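Two-component system response regulator (Bacteroides fragilis, PDB 2QR3) probably receives phosphorylation signals through its N-terminal receiver domain, the part present here, and regulates transcription as a DNA- and ATP-binding protein. Local coordinates at residues I6-D11 with L21-H26; L16-L21 with K109-Q114; V50-M55 with E118-A123; V84-Y89 with Q114-T119. All blocks are in the same frame, centred on the assembly; numbering follows the deposited sequence. Where two conformers were deposited one is given.

Contact 1: I6-D11 with L21-H26; sequences IIIVDD and LLLKNH
Within the first beta-alpha-beta unit of the receiver domain, Ile6 and Ile8 of strand 5-9 meet Leu23, late in helix 13-23. The meeting is between methyl groups: Ile6 CD1 lies 3.9 Å from Leu23 CD1, and Ile8 CD1 approaches the same Leu23 CD1 more loosely, at 4.4 Å. Ile6 stands nearly fully extended, with CG1 opposite its backbone N (chi1 -177°), which carries CD1 out from the strand to the helix. There the Ile6 and Leu23 side chains cross at about a right angle, meeting at their ends rather than lying alongside one another. Residues two apart on a strand face the same side of the sheet, so two isoleucines can share one leucine. Branched aliphatic residues suit this place: all three are buried, and beta-branching fits a strand while leucine fits a helix. Just past Leu23 the chain turns, and His26 N donates to Leu23 O at 3.0 Å as it heads for strand 29-33. That strand supplies Val30, which touches both isoleucines, and Leu120 of helix 113-124 packs on Ile6 and Leu23. The arrangement is that of a beta-alpha-beta crossover in the CheY-like fold, the connecting helix packed on the preceding strand.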
loop_
_atom_site.group_PDB
_atom_site.type_symbol
_atom_site.label_atom_id
_atom_site.label_comp_id
_atom_site.label_asym_id
_atom_site.label_seq_id
_atom_site.Cartn_x
_atom_site.Cartn_y
_atom_site.Cartn_z
ATOM N N ILE A 6 -5.842 1.640 -7.252
ATOM C CA ILE A 6 -4.969 1.448 -6.073
ATOM C C ILE A 6 -5.470 0.248 -5.294
ATOM O O ILE A 6 -6.678 0.030 -5.205
ATOM C CB ILE A 6 -4.964 2.672 -5.151
ATOM C CG1 ILE A 6 -3.989 2.462 -3.975
ATOM C CG2 ILE A 6 -6.365 3.035 -4.632
ATOM C CD1 ILE A 6 -3.665 3.800 -3.214
ATOM N N ILE A 7 -4.547 -0.546 -4.755
ATOM C CA ILE A 7 -4.914 -1.683 -3.900
ATOM C C ILE A 7 -4.454 -1.299 -2.468
ATOM O O ILE A 7 -3.308 -0.886 -2.261
ATOM C CB ILE A 7 -4.222 -2.981 -4.364
ATOM C CG1 ILE A 7 -4.699 -3.365 -5.780
ATOM C CG2 ILE A 7 -4.446 -4.159 -3.382
ATOM C CD1 ILE A 7 -3.799 -4.368 -6.385
ATOM N N ILE A 8 -5.356 -1.440 -1.503
ATOM C CA ILE A 8 -5.026 -1.262 -0.084
ATOM C C ILE A 8 -5.116 -2.608 0.634
ATOM O O ILE A 8 -6.156 -3.304 0.556
ATOM C CB ILE A 8 -5.954 -0.202 0.566
ATOM C CG1 ILE A 8 -5.864 1.114 -0.236
ATOM C CG2 ILE A 8 -5.525 0.088 1.985
ATOM C CD1 ILE A 8 -6.956 1.237 -1.156
ATOM N N VAL A 9 -4.041 -2.962 1.327
ATOM C CA VAL A 9 -3.894 -4.270 1.935
ATOM C C VAL A 9 -3.728 -3.994 3.426
ATOM O O VAL A 9 -2.721 -3.415 3.852
ATOM C CB VAL A 9 -2.621 -5.003 1.397
ATOM C CG1 VAL A 9 -2.502 -6.400 2.015
ATOM C CG2 VAL A 9 -2.597 -5.048 -0.167
ATOM N N ASP A 10 -4.697 -4.424 4.228
ATOM C CA ASP A 10 -4.603 -4.165 5.684
ATOM C C ASP A 10 -5.470 -5.184 6.426
ATOM O O ASP A 10 -6.529 -5.583 5.922
ATOM C CB ASP A 10 -5.056 -2.728 5.990
ATOM C CG ASP A 10 -4.505 -2.195 7.330
ATOM O OD1 ASP A 10 -4.902 -2.714 8.405
ATOM O OD2 ASP A 10 -3.659 -1.258 7.323
ATOM N N ASP A 11 -4.994 -5.600 7.600
ATOM C CA ASP A 11 -5.688 -6.547 8.483
ATOM C C ASP A 11 -6.877 -5.892 9.176
ATOM O O ASP A 11 -7.779 -6.594 9.656
ATOM C CB ASP A 11 -4.728 -7.029 9.573
ATOM C CG ASP A 11 -3.784 -8.127 9.093
ATOM O OD1 ASP A 11 -4.056 -8.737 8.035
ATOM O OD2 ASP A 11 -2.782 -8.379 9.809
ATOM N N LEU A 21 -12.851 5.540 1.816
ATOM C CA LEU A 21 -13.574 6.806 1.841
ATOM C C LEU A 21 -12.685 7.980 1.443
ATOM O O LEU A 21 -13.114 8.883 0.717
ATOM C CB LEU A 21 -14.224 7.037 3.220
ATOM C CG LEU A 21 -14.983 8.358 3.447
ATOM C CD1 LEU A 21 -16.020 8.641 2.372
ATOM C CD2 LEU A 21 -15.653 8.314 4.814
ATOM N N LEU A 22 -11.436 7.985 1.913
ATOM C CA LEU A 22 -10.537 9.078 1.634
ATOM C C LEU A 22 -10.079 9.098 0.177
ATOM O O LEU A 22 -9.834 10.173 -0.375
ATOM C CB LEU A 22 -9.306 9.026 2.563
ATOM C CG LEU A 22 -9.571 9.256 4.052
ATOM C CD1 LEU A 22 -8.391 8.758 4.923
ATOM C CD2 LEU A 22 -9.918 10.733 4.340
ATOM N N LEU A 23 -9.946 7.921 -0.449
ATOM C CA LEU A 23 -9.292 7.854 -1.762
ATOM C C LEU A 23 -10.239 7.686 -2.941
ATOM O O LEU A 23 -9.802 7.885 -4.088
ATOM C CB LEU A 23 -8.237 6.729 -1.775
ATOM C CG LEU A 23 -7.138 6.811 -0.702
ATOM C CD1 LEU A 23 -6.194 5.589 -0.838
ATOM C CD2 LEU A 23 -6.324 8.119 -0.724
ATOM N N LYS A 24 -11.486 7.274 -2.640
ATOM C CA LYS A 24 -12.608 7.005 -3.589
ATOM C C LYS A 24 -12.695 8.029 -4.724
ATOM O O LYS A 24 -13.093 7.713 -5.849
ATOM C CB LYS A 24 -13.954 7.125 -2.830
ATOM C CG LYS A 24 -14.701 5.875 -2.441
ATOM C CD LYS A 24 -16.046 6.302 -1.762
ATOM C CE LYS A 24 -16.978 5.112 -1.445
ATOM N NZ LYS A 24 -16.903 4.668 -0.011
ATOM N N ASN A 25 -12.374 9.278 -4.412
ATOM C CA ASN A 25 -12.651 10.347 -5.364
ATOM C C ASN A 25 -11.440 10.872 -6.093
ATOM O O ASN A 25 -11.515 11.880 -6.821
ATOM C CB ASN A 25 -13.452 11.463 -4.694
ATOM C CG ASN A 25 -14.904 11.363 -5.033
ATOM O OD1 ASN A 25 -15.692 10.813 -4.256
ATOM N ND2 ASN A 25 -15.260 11.797 -6.244
ATOM N N HIS A 26 -10.326 10.167 -5.911
ATOM C CA HIS A 26 -9.090 10.487 -6.591
ATOM C C HIS A 26 -8.699 9.405 -7.569
ATOM O O HIS A 26 -8.395 9.692 -8.734
ATOM C CB HIS A 26 -7.975 10.780 -5.587
ATOM C CG HIS A 26 -8.148 12.094 -4.904
ATOM N ND1 HIS A 26 -9.060 12.282 -3.889
ATOM C CD2 HIS A 26 -7.581 13.301 -5.135
ATOM C CE1 HIS A 26 -9.029 13.546 -3.501
ATOM N NE2 HIS A 26 -8.137 14.185 -4.240
#

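Contact 2: L16-L21 with K109-Q114; sequences LTAVQL and KPWDNQ
Ala18 and Val19 of helix 13-23 meet the benzo end of the Trp111 indole. Ala18 CB sits at the ring edge, near its plane, 4.0 Å from Trp111 CZ2. Val19 CG2 comes to the same Trp111 CZ2 obliquely and more distantly, at 4.5 Å. Alanine suits its place because a single methyl lets the broad indole draw close to the helix, while the valine adds a branched, buried surface beside it. Trp111 holds CG between its own backbone N and carbonyl carbon (chi1 64°), the crowded position, and this swings the ring across to helix 13-23. A weak hydrogen bond, bent to 122°, runs from Trp111 NE1 to Asn113 OD1 over 3.0 Å and gives the indole N-H a polar partner within its own segment. Further out, Asp112 occupies the N-cap position of helix 113-124, its OD2 accepting from Lys115 N. On the preceding side, a cis peptide joins Lys109 to Pro110, a feature familiar from receiver domains, and turns the chain from the last strand towards Trp111. The indole also meets the Phe86 ring, with planes at about 50°, and touches Leu22. Trp111 is thereby placed between helix 13-23, strand 83-88 and the start of helix 113-124.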
loop_
_atom_site.group_PDB
_atom_site.type_symbol
_atom_site.label_atom_id
_atom_site.label_comp_id
_atom_site.label_asym_id
_atom_site.label_seq_id
_atom_site.Cartn_x
_atom_site.Cartn_y
_atom_site.Cartn_z
ATOM N N LEU A 16 -9.358 -0.004 6.246
ATOM C CA LEU A 16 -9.859 -0.143 4.869
ATOM C C LEU A 16 -11.081 0.737 4.606
ATOM O O LEU A 16 -11.140 1.438 3.602
ATOM C CB LEU A 16 -10.204 -1.607 4.589
ATOM C CG LEU A 16 -9.011 -2.566 4.669
ATOM C CD1 LEU A 16 -9.514 -3.965 4.360
ATOM C CD2 LEU A 16 -7.920 -2.096 3.663
ATOM N N THR A 17 -12.045 0.711 5.519
ATOM C CA THR A 17 -13.207 1.602 5.422
ATOM C C THR A 17 -12.770 3.069 5.309
ATOM O O THR A 17 -13.242 3.789 4.422
ATOM C CB THR A 17 -14.168 1.381 6.628
ATOM O OG1 THR A 17 -14.655 0.030 6.606
ATOM C CG2 THR A 17 -15.365 2.339 6.618
ATOM N N ALA A 18 -11.865 3.500 6.185
ATOM C CA ALA A 18 -11.448 4.905 6.211
ATOM C C ALA A 18 -10.698 5.269 4.941
ATOM O O ALA A 18 -10.904 6.316 4.369
ATOM C CB ALA A 18 -10.582 5.189 7.421
ATOM N N VAL A 19 -9.781 4.413 4.509
ATOM C CA VAL A 19 -8.914 4.809 3.405
ATOM C C VAL A 19 -9.710 4.828 2.106
ATOM O O VAL A 19 -9.505 5.713 1.253
ATOM C CB VAL A 19 -7.661 3.893 3.333
ATOM C CG1 VAL A 19 -6.842 4.199 2.078
ATOM C CG2 VAL A 19 -6.811 4.090 4.581
ATOM N N GLN A 20 -10.635 3.874 1.975
ATOM C CA GLN A 20 -11.520 3.790 0.804
ATOM C C GLN A 20 -12.266 5.111 0.700
ATOM O O GLN A 20 -12.288 5.751 -0.364
ATOM C CB GLN A 20 -12.467 2.586 0.958
ATOM C CG GLN A 20 -13.701 2.543 0.056
ATOM C CD GLN A 20 -13.490 1.746 -1.228
ATOM O OE1 GLN A 20 -13.201 0.528 -1.206
ATOM N NE2 GLN A 20 -13.679 2.421 -2.365
ATOM N N LEU A 21 -12.851 5.540 1.816
ATOM C CA LEU A 21 -13.574 6.806 1.841
ATOM C C LEU A 21 -12.685 7.980 1.443
ATOM O O LEU A 21 -13.114 8.883 0.717
ATOM C CB LEU A 21 -14.224 7.037 3.220
ATOM C CG LEU A 21 -14.983 8.358 3.447
ATOM C CD1 LEU A 21 -16.020 8.641 2.372
ATOM C CD2 LEU A 21 -15.653 8.314 4.814
ATOM N N LYS A 109 0.869 5.651 10.731
ATOM C CA LYS A 109 -0.451 5.731 11.376
ATOM C C LYS A 109 -0.223 6.132 12.853
ATOM O O LYS A 109 0.734 5.677 13.453
ATOM C CB LYS A 109 -1.120 4.376 11.400
ATOM C CG LYS A 109 -1.255 3.626 10.108
ATOM C CD LYS A 109 -1.604 2.160 10.428
ATOM C CE LYS A 109 -2.285 1.464 9.247
ATOM N NZ LYS A 109 -2.630 0.004 9.451
ATOM N N PRO A 110 -1.095 6.978 13.437
ATOM C CA PRO A 110 -2.231 7.631 12.797
ATOM C C PRO A 110 -1.725 8.600 11.742
ATOM O O PRO A 110 -0.727 9.305 11.958
ATOM C CB PRO A 110 -2.922 8.373 13.957
ATOM C CG PRO A 110 -1.826 8.587 14.972
ATOM C CD PRO A 110 -0.954 7.374 14.861
ATOM N N TRP A 111 -2.392 8.610 10.597
ATOM C CA TRP A 111 -1.974 9.409 9.459
ATOM C C TRP A 111 -2.611 10.799 9.432
ATOM O O TRP A 111 -3.567 11.092 10.170
ATOM C CB TRP A 111 -2.294 8.656 8.151
ATOM C CG TRP A 111 -3.739 8.443 7.907
ATOM C CD1 TRP A 111 -4.554 9.234 7.175
ATOM C CD2 TRP A 111 -4.561 7.346 8.388
ATOM N NE1 TRP A 111 -5.852 8.727 7.180
ATOM C CE2 TRP A 111 -5.873 7.562 7.900
ATOM C CE3 TRP A 111 -4.313 6.214 9.177
ATOM C CZ2 TRP A 111 -6.936 6.702 8.186
ATOM C CZ3 TRP A 111 -5.379 5.340 9.451
ATOM C CH2 TRP A 111 -6.675 5.593 8.964
ATOM N N ASP A 112 -2.051 11.655 8.586
ATOM C CA ASP A 112 -2.670 12.914 8.245
ATOM C C ASP A 112 -3.345 12.677 6.901
ATOM O O ASP A 112 -2.729 12.078 5.996
ATOM C CB ASP A 112 -1.621 14.042 8.178
ATOM C CG ASP A 112 -2.185 15.317 7.577
ATOM O OD1 ASP A 112 -2.735 16.158 8.340
ATOM O OD2 ASP A 112 -2.153 15.445 6.330
ATOM N N ASN A 113 -4.605 13.075 6.769
ATOM C CA ASN A 113 -5.388 12.736 5.573
ATOM C C ASN A 113 -4.784 13.272 4.281
ATOM O O ASN A 113 -4.667 12.550 3.285
ATOM C CB ASN A 113 -6.838 13.226 5.682
ATOM C CG ASN A 113 -7.640 12.459 6.707
ATOM O OD1 ASN A 113 -7.258 11.365 7.105
ATOM N ND2 ASN A 113 -8.781 13.024 7.125
ATOM N N GLN A 114 -4.374 14.539 4.306
ATOM C CA GLN A 114 -3.767 15.119 3.096
ATOM C C GLN A 114 -2.404 14.532 2.767
ATOM O O GLN A 114 -2.136 14.282 1.600
ATOM C CB GLN A 114 -3.749 16.662 3.125
ATOM C CG GLN A 114 -3.558 17.307 1.731
ATOM C CD GLN A 114 -4.773 17.162 0.771
ATOM O OE1 GLN A 114 -5.848 16.678 1.151
ATOM N NE2 GLN A 114 -4.592 17.601 -0.478
#

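Contact 3: V50-M55 with E118-A123; sequences VVLLDM and ETLLNA
Leu120 of helix 113-124 reaches down between Val50 and Leu52 of the central strand, and its path can be followed atom by atom. CB sets off neither toward nor away from the strand, and CG is set opposite the carbonyl carbon and beside the backbone N (chi1 -71°), a turn that brings the forked end to the sheet. One branch, CD2, serves the central strand: Leu120 CD2 lies 4.2 Å from Leu52 CB, and the same Leu120 CD2 is also 4.2 Å from Val50 CG2. The other branch, CD1, turns towards helix 13-23. One turn further along the helix, Ala123 makes the closest approach, with Ala123 CB 3.9 Å from Val50 CG2. Anti to the backbone N, that methyl of Val50 projects from the strand into the notch between Leu120 and Ala123 and touches both. The segment axes come within 8.9 Å and run at 142°, nearer antiparallel than parallel. Backbones draw together at the alanine, where Val50 and Ala123 have their CA atoms 6.7 Å apart: a small residue suits this narrow end, whereas a long leucine spans the wider one. Val51, between the two strand residues, points to the other side of the sheet. Val84 and Phe86 on the next strand close the layer from the side. Every touching group is a buried hydrocarbon, so the contact carries no directional bond; its cohesion comes from the exclusion of water and from dispersion forces between the aliphatic groups.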
loop_
_atom_site.group_PDB
_atom_site.type_symbol
_atom_site.label_atom_id
_atom_site.label_comp_id
_atom_site.label_asym_id
_atom_site.label_seq_id
_atom_site.Cartn_x
_atom_site.Cartn_y
_atom_site.Cartn_z
ATOM N N VAL A 50 -0.393 1.646 -7.669
ATOM C CA VAL A 50 0.338 1.700 -6.401
ATOM C C VAL A 50 -0.380 0.714 -5.444
ATOM O O VAL A 50 -1.577 0.429 -5.643
ATOM C CB VAL A 50 0.395 3.166 -5.854
ATOM C CG1 VAL A 50 -0.979 3.702 -5.594
ATOM C CG2 VAL A 50 1.278 3.269 -4.581
ATOM N N VAL A 51 0.356 0.186 -4.454
ATOM C CA VAL A 51 -0.218 -0.663 -3.416
ATOM C C VAL A 51 0.113 0.028 -2.105
ATOM O O VAL A 51 1.276 0.423 -1.887
ATOM C CB VAL A 51 0.420 -2.079 -3.395
ATOM C CG1 VAL A 51 -0.187 -2.947 -2.252
ATOM C CG2 VAL A 51 0.177 -2.806 -4.731
ATOM N N LEU A 52 -0.880 0.184 -1.233
ATOM C CA LEU A 52 -0.632 0.639 0.152
ATOM C C LEU A 52 -0.669 -0.613 1.026
ATOM O O LEU A 52 -1.723 -1.283 1.120
ATOM C CB LEU A 52 -1.719 1.642 0.616
ATOM C CG LEU A 52 -1.563 2.178 2.065
ATOM C CD1 LEU A 52 -0.191 2.893 2.231
ATOM C CD2 LEU A 52 -2.725 3.147 2.369
ATOM N N LEU A 53 0.472 -0.942 1.629
ATOM C CA LEU A 53 0.670 -2.219 2.331
ATOM C C LEU A 53 0.917 -2.062 3.849
ATOM O O LEU A 53 1.931 -1.483 4.293
ATOM C CB LEU A 53 1.839 -3.007 1.707
ATOM C CG LEU A 53 2.258 -4.347 2.345
ATOM C CD1 LEU A 53 1.142 -5.401 2.212
ATOM C CD2 LEU A 53 3.568 -4.817 1.665
ATOM N N ASP A 54 0.014 -2.661 4.631
ATOM C CA ASP A 54 0.103 -2.750 6.100
ATOM C C ASP A 54 1.428 -3.407 6.511
ATOM O O ASP A 54 1.746 -4.509 6.087
ATOM C CB ASP A 54 -1.119 -3.595 6.563
ATOM C CG ASP A 54 -1.199 -3.861 8.080
ATOM O OD1 ASP A 54 -0.373 -3.394 8.902
ATOM O OD2 ASP A 54 -2.174 -4.583 8.427
ATOM N N MET A 55 2.180 -2.712 7.362
ATOM C CA MET A 55 3.483 -3.159 7.838
ATOM C C MET A 55 3.320 -4.506 8.549
ATOM O O MET A 55 4.255 -5.321 8.596
ATOM C CB MET A 55 3.990 -2.093 8.811
ATOM C CG MET A 55 5.462 -1.959 9.115
ATOM S SD MET A 55 6.629 -1.562 7.760
ATOM C CE MET A 55 7.091 -3.290 7.744
ATOM N N GLU A 118 -1.322 12.579 -0.663
ATOM C CA GLU A 118 -0.188 13.133 -1.390
ATOM C C GLU A 118 0.915 12.134 -1.616
ATOM O O GLU A 118 1.462 12.064 -2.720
ATOM C CB GLU A 118 0.330 14.389 -0.707
ATOM C CG GLU A 118 -0.714 15.504 -0.836
ATOM C CD GLU A 118 -0.164 16.891 -0.574
ATOM O OE1 GLU A 118 0.954 17.015 -0.019
ATOM O OE2 GLU A 118 -0.880 17.854 -0.926
ATOM N N THR A 119 1.226 11.354 -0.582
ATOM C CA THR A 119 2.232 10.273 -0.693
ATOM C C THR A 119 1.819 9.276 -1.752
ATOM O O THR A 119 2.660 8.832 -2.535
ATOM C CB THR A 119 2.474 9.597 0.665
ATOM O OG1 THR A 119 2.961 10.580 1.600
ATOM C CG2 THR A 119 3.467 8.430 0.576
ATOM N N LEU A 120 0.522 8.931 -1.776
ATOM C CA LEU A 120 0.041 7.894 -2.706
ATOM C C LEU A 120 0.011 8.440 -4.131
ATOM O O LEU A 120 0.437 7.772 -5.046
ATOM C CB LEU A 120 -1.342 7.383 -2.302
ATOM C CG LEU A 120 -1.298 6.535 -1.033
ATOM C CD1 LEU A 120 -2.745 6.387 -0.440
ATOM C CD2 LEU A 120 -0.621 5.164 -1.291
ATOM N N LEU A 121 -0.474 9.661 -4.303
ATOM C CA LEU A 121 -0.422 10.281 -5.644
ATOM C C LEU A 121 1.006 10.381 -6.153
ATOM O O LEU A 121 1.282 10.024 -7.320
ATOM C CB LEU A 121 -1.084 11.655 -5.652
ATOM C CG LEU A 121 -2.566 11.739 -5.263
ATOM C CD1 LEU A 121 -3.020 13.184 -5.077
ATOM C CD2 LEU A 121 -3.451 11.060 -6.287
ATOM N N ASN A 122 1.924 10.856 -5.317
ATOM C CA ASN A 122 3.328 10.937 -5.726
ATOM C C ASN A 122 3.900 9.560 -6.076
ATOM O O ASN A 122 4.612 9.408 -7.053
ATOM C CB ASN A 122 4.171 11.665 -4.665
ATOM C CG ASN A 122 3.821 13.159 -4.551
ATOM O OD1 ASN A 122 3.058 13.700 -5.355
ATOM N ND2 ASN A 122 4.374 13.823 -3.537
ATOM N N ALA A 123 3.573 8.539 -5.274
ATOM C CA ALA A 123 4.111 7.197 -5.535
ATOM C C ALA A 123 3.621 6.650 -6.861
ATOM O O ALA A 123 4.361 5.944 -7.555
ATOM C CB ALA A 123 3.759 6.220 -4.399
#

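Contact 4: V84-Y89 with Q114-T119; sequences VLFTAY and QKLLET
Val84 and Thr119 make the closer end of this contact, methyl against methyl: Val84 CG1 lies 4.0 Å from Thr119 CG2, and the two side chains cross obliquely. Threonine suits a helix position on the margin of the core because its two branches can divide the work. Thr119 CG2, set opposite the backbone N, faces the strand, while OG1 (chi1 -60°) turns back to the helix and donates to Lys115 O over 2.9 Å. That carbonyl also takes the helical bond from Thr119 N, and the two donors arrive from opposite faces of its plane, which lets one oxygen accept both; the hydroxyl is thus satisfied within the helix. The second pair is looser. Phe86 CE1 and Leu116 CD1 are 4.3 Å apart, the methyl coming obliquely to the ring, and the backbones have spread: Val84 and Thr119 have CA atoms 8.2 Å apart, Phe86 and Leu116 9.4 Å. A large aromatic ring and a leucine suit this wider gap, with Val15 and Val19 of helix 13-23 also packing on Phe86. On the solvent side lie the exposed Lys115 and Tyr89, which do not meet across the two segments. Just before Tyr89, Thr87 sits on the opposite side of the strand from Phe86 and donates from OG1 to Ala88 O over 3.0 Å; its place late in this strand corresponds to the threonine or serine usual there in receiver domains. A last amphipathic helix covering the sheet in this way is typical of the CheY-like alpha/beta fold.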
loop_
_atom_site.group_PDB
_atom_site.type_symbol
_atom_site.label_atom_id
_atom_site.label_comp_id
_atom_site.label_asym_id
_atom_site.label_seq_id
_atom_site.Cartn_x
_atom_site.Cartn_y
_atom_site.Cartn_z
ATOM N N VAL A 84 3.830 1.334 -1.121
ATOM C CA VAL A 84 3.985 2.277 -0.017
ATOM C C VAL A 84 3.606 1.517 1.270
ATOM O O VAL A 84 2.534 0.950 1.330
ATOM C CB VAL A 84 3.058 3.499 -0.210
ATOM C CG1 VAL A 84 3.132 4.450 1.024
ATOM C CG2 VAL A 84 3.454 4.266 -1.498
ATOM N N LEU A 85 4.492 1.498 2.261
ATOM C CA LEU A 85 4.213 0.816 3.546
ATOM C C LEU A 85 3.371 1.719 4.448
ATOM O O LEU A 85 3.574 2.939 4.475
ATOM C CB LEU A 85 5.547 0.459 4.234
ATOM C CG LEU A 85 6.362 -0.563 3.423
ATOM C CD1 LEU A 85 7.749 -0.654 4.025
ATOM C CD2 LEU A 85 5.656 -1.959 3.428
ATOM N N PHE A 86 2.433 1.115 5.200
ATOM C CA PHE A 86 1.537 1.859 6.092
ATOM C C PHE A 86 1.940 1.347 7.476
ATOM O O PHE A 86 1.709 0.162 7.796
ATOM C CB PHE A 86 0.086 1.481 5.766
ATOM C CG PHE A 86 -0.946 2.530 6.091
ATOM C CD1 PHE A 86 -0.612 3.820 6.481
ATOM C CD2 PHE A 86 -2.304 2.228 5.914
ATOM C CE1 PHE A 86 -1.596 4.794 6.750
ATOM C CE2 PHE A 86 -3.297 3.200 6.167
ATOM C CZ PHE A 86 -2.942 4.478 6.584
ATOM N N THR A 87 2.541 2.225 8.283
ATOM C CA THR A 87 3.247 1.777 9.485
ATOM C C THR A 87 2.795 2.497 10.763
ATOM O O THR A 87 2.652 3.705 10.768
ATOM C CB THR A 87 4.796 1.902 9.315
ATOM O OG1 THR A 87 5.446 1.339 10.464
ATOM C CG2 THR A 87 5.220 3.353 9.215
ATOM N N ALA A 88 2.571 1.738 11.839
ATOM C CA ALA A 88 2.421 2.340 13.163
ATOM C C ALA A 88 3.738 3.005 13.577
ATOM O O ALA A 88 4.815 2.596 13.126
ATOM C CB ALA A 88 2.034 1.266 14.186
ATOM N N TYR A 89 3.678 3.992 14.470
ATOM C CA TYR A 89 4.925 4.552 15.019
ATOM C C TYR A 89 5.837 3.498 15.646
ATOM O O TYR A 89 7.074 3.590 15.558
ATOM C CB TYR A 89 4.661 5.704 16.015
ATOM C CG TYR A 89 4.430 7.031 15.351
ATOM C CD1 TYR A 89 3.143 7.467 15.094
ATOM C CD2 TYR A 89 5.503 7.844 14.945
ATOM C CE1 TYR A 89 2.906 8.685 14.460
ATOM C CE2 TYR A 89 5.274 9.072 14.302
ATOM C CZ TYR A 89 3.970 9.482 14.069
ATOM O OH TYR A 89 3.678 10.682 13.448
ATOM N N GLN A 114 -4.374 14.539 4.306
ATOM C CA GLN A 114 -3.767 15.119 3.096
ATOM C C GLN A 114 -2.404 14.532 2.767
ATOM O O GLN A 114 -2.136 14.282 1.600
ATOM C CB GLN A 114 -3.749 16.662 3.125
ATOM C CG GLN A 114 -3.558 17.307 1.731
ATOM C CD GLN A 114 -4.773 17.162 0.771
ATOM O OE1 GLN A 114 -5.848 16.678 1.151
ATOM N NE2 GLN A 114 -4.592 17.601 -0.478
ATOM N N LYS A 115 -1.564 14.297 3.773
ATOM C CA LYS A 115 -0.277 13.625 3.589
ATOM C C LYS A 115 -0.438 12.208 3.005
ATOM O O LYS A 115 0.331 11.800 2.136
ATOM C CB LYS A 115 0.487 13.552 4.912
ATOM C CG LYS A 115 1.999 13.455 4.762
ATOM C CD LYS A 115 2.739 13.460 6.128
ATOM C CE LYS A 115 4.250 13.564 5.933
ATOM N NZ LYS A 115 5.039 13.594 7.224
ATOM N N LEU A 116 -1.439 11.468 3.471
ATOM C CA LEU A 116 -1.674 10.118 2.958
ATOM C C LEU A 116 -1.965 10.192 1.477
ATOM O O LEU A 116 -1.358 9.476 0.688
ATOM C CB LEU A 116 -2.843 9.438 3.713
ATOM C CG LEU A 116 -3.374 8.139 3.146
ATOM C CD1 LEU A 116 -2.336 7.016 3.180
ATOM C CD2 LEU A 116 -4.636 7.694 3.885
ATOM N N LEU A 117 -2.879 11.074 1.095
ATOM C CA LEU A 117 -3.260 11.188 -0.315
ATOM C C LEU A 117 -2.047 11.573 -1.148
ATOM O O LEU A 117 -1.791 10.982 -2.207
ATOM C CB LEU A 117 -4.395 12.197 -0.505
ATOM C CG LEU A 117 -4.824 12.505 -1.951
ATOM C CD1 LEU A 117 -5.241 11.252 -2.761
ATOM C CD2 LEU A 117 -5.940 13.561 -1.903
ATOM N N GLU A 118 -1.322 12.579 -0.663
ATOM C CA GLU A 118 -0.188 13.133 -1.390
ATOM C C GLU A 118 0.915 12.134 -1.616
ATOM O O GLU A 118 1.462 12.064 -2.720
ATOM C CB GLU A 118 0.330 14.389 -0.707
ATOM C CG GLU A 118 -0.714 15.504 -0.836
ATOM C CD GLU A 118 -0.164 16.891 -0.574
ATOM O OE1 GLU A 118 0.954 17.015 -0.019
ATOM O OE2 GLU A 118 -0.880 17.854 -0.926
ATOM N N THR A 119 1.226 11.354 -0.582
ATOM C CA THR A 119 2.232 10.273 -0.693
ATOM C C THR A 119 1.819 9.276 -1.752
ATOM O O THR A 119 2.660 8.832 -2.535
ATOM C CB THR A 119 2.474 9.597 0.665
ATOM O OG1 THR A 119 2.961 10.580 1.600
ATOM C CG2 THR A 119 3.467 8.430 0.576
#

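In the fold
Contacts 1, 3 and 4 set helices 13-23 and 113-124 on one side of the parallel sheet, while contact 2 joins the loop leading into helix 113-124 to helix 13-23. Contacts 3 and 4 lie nearest each other, centres about 6 Å apart; they share Glu118 and Thr119 and rest on adjacent strands. Contact 1 joins contact 3 through Leu23 CD1 and Leu120 CD1, 3.6 Å apart. Towards the predicted phosphorylation site, Asp54, at the end of the central strand in contact 3, a salt bridge of 2.7 Å between Asp10 OD2 and Lys109 NZ links contacts 1 and 2. The apolar contacts lie beside the acidic cluster of Asp10, Asp11 and Asp54, at the C-terminal ends of the strands.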